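Side-chain contact in aminofutalosine deaminase (Helicobacter pylori, PDB 7LKK), which deaminates aminofutalosine in the menaquinone pathway, as an iron-containing member of the amidohydrolase family: residues K398-A401 against I402-L406. Residues are numbered along the deposited sequence; the frame is centred on the assembly and turned at random.
Sequences KEQA and ILQFL
Gln400 and Gln404 share a bent shape: in each, CG lies beside the backbone N (chi1 -68° and -61°) and the chain then bends at chi2, which brings the Gln404 amide back toward the start of the helix, to meet the amide of Gln400, the residue just before it. The pair illustrates an i to i+4 side-chain bridge at the N-terminal end of a helix, here the one spanning 401-408, far from the iron site of this metal-dependent amidohydrolase. Gln404 NE2 donates to Gln400 OE1 at 3.1 Å, arriving in the carbonyl plane of the acceptor, while the two amide planes are turned 47° against each other. Beneath this bridge the backbone repeats the link, Gln404 N reaching Gln400 O at 2.8 Å in an almost straight bond, and CG of Gln404 rests 3.8 Å from CB of Gln400. The other half of the Gln400 amide is engaged too: its NE2 donates to the carbonyl O of Tyr93 of the second subunit, which fixes the flip of the amide and ties the bridge to the dimer interface. On another flank, Ala401 faces Leu23 and Phe25, Ile402 packs on helix 353-364, and Phe405 sets its ring edge-to-face with Phe390. Two waters bridge the backbone of the incoming loop to the first turn: one donates to Lys398 O and accepts from Ile402 N, and its neighbour donates to Glu399 O at 2.7 Å while accepting from Leu403 N at 3.2 Å.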
# COMPACT_ATOMS: atom_id res chain seq x y z
N LYS A 398 9.05 11.29 19.73
CA LYS A 398 8.05 10.56 20.50
C LYS A 398 6.70 10.53 19.80
O LYS A 398 6.05 9.48 19.71
CB LYS A 398 7.92 11.18 21.89
CG LYS A 398 7.48 10.23 22.98
CD LYS A 398 7.35 10.97 24.30
CE LYS A 398 7.16 10.01 25.46
NZ LYS A 398 7.18 10.71 26.77
N GLU A 399 6.25 11.68 19.29
CA GLU A 399 4.92 11.75 18.69
C GLU A 399 4.86 11.16 17.29
O GLU A 399 3.77 10.84 16.81
CB GLU A 399 4.42 13.20 18.69
CG GLU A 399 5.14 14.12 17.73
CD GLU A 399 4.20 15.12 17.09
OE1 GLU A 399 3.27 15.60 17.78
OE2 GLU A 399 4.39 15.43 15.89
N GLN A 400 6.01 11.03 16.61
CA GLN A 400 6.06 10.43 15.29
C GLN A 400 6.47 8.96 15.32
O GLN A 400 6.44 8.31 14.27
CB GLN A 400 7.03 11.20 14.39
CG GLN A 400 6.58 12.61 14.01
CD GLN A 400 5.65 12.63 12.83
OE1 GLN A 400 5.89 11.97 11.82
NE2 GLN A 400 4.57 13.40 12.93
N ALA A 401 6.85 8.44 16.49
CA ALA A 401 7.51 7.15 16.57
C ALA A 401 6.66 6.03 15.99
O ALA A 401 7.14 5.19 15.23
CB ALA A 401 7.88 6.84 18.03
N ILE A 402 5.37 5.99 16.37
CA ILE A 402 4.51 4.89 15.94
C ILE A 402 4.29 4.93 14.43
O ILE A 402 4.35 3.90 13.75
CB ILE A 402 3.18 4.93 16.71
CG1 ILE A 402 3.40 4.49 18.16
CG2 ILE A 402 2.14 4.04 16.04
CD1 ILE A 402 2.26 4.86 19.08
N LEU A 403 4.01 6.12 13.89
CA LEU A 403 3.77 6.23 12.45
C LEU A 403 5.04 5.95 11.65
O LEU A 403 5.01 5.19 10.67
CB LEU A 403 3.22 7.62 12.12
CG LEU A 403 3.13 7.96 10.63
CD1 LEU A 403 2.23 6.97 9.89
CD2 LEU A 403 2.63 9.39 10.43
N GLN A 404 6.17 6.54 12.06
CA GLN A 404 7.42 6.30 11.34
C GLN A 404 7.82 4.83 11.42
O GLN A 404 8.37 4.28 10.46
CB GLN A 404 8.54 7.18 11.91
CG GLN A 404 8.29 8.68 11.78
CD GLN A 404 8.43 9.19 10.36
OE1 GLN A 404 8.99 8.52 9.50
NE2 GLN A 404 7.92 10.39 10.12
N PHE A 405 7.56 4.18 12.56
CA PHE A 405 7.81 2.75 12.66
C PHE A 405 7.00 1.97 11.63
O PHE A 405 7.54 1.13 10.91
CB PHE A 405 7.48 2.26 14.08
CG PHE A 405 7.43 0.76 14.20
CD1 PHE A 405 8.59 0.03 14.39
CD2 PHE A 405 6.22 0.08 14.11
CE1 PHE A 405 8.55 -1.35 14.49
CE2 PHE A 405 6.17 -1.29 14.22
CZ PHE A 405 7.34 -2.01 14.41
N LEU A 406 5.69 2.23 11.56
CA LEU A 406 4.84 1.52 10.61
C LEU A 406 5.26 1.78 9.17
O LEU A 406 5.12 0.90 8.32
CB LEU A 406 3.38 1.93 10.81
CG LEU A 406 2.71 1.45 12.11
CD1 LEU A 406 1.29 1.96 12.21
CD2 LEU A 406 2.74 -0.07 12.20
O HOH W 1 4.14 7.90 18.61
O HOH W 2 3.01 8.44 15.86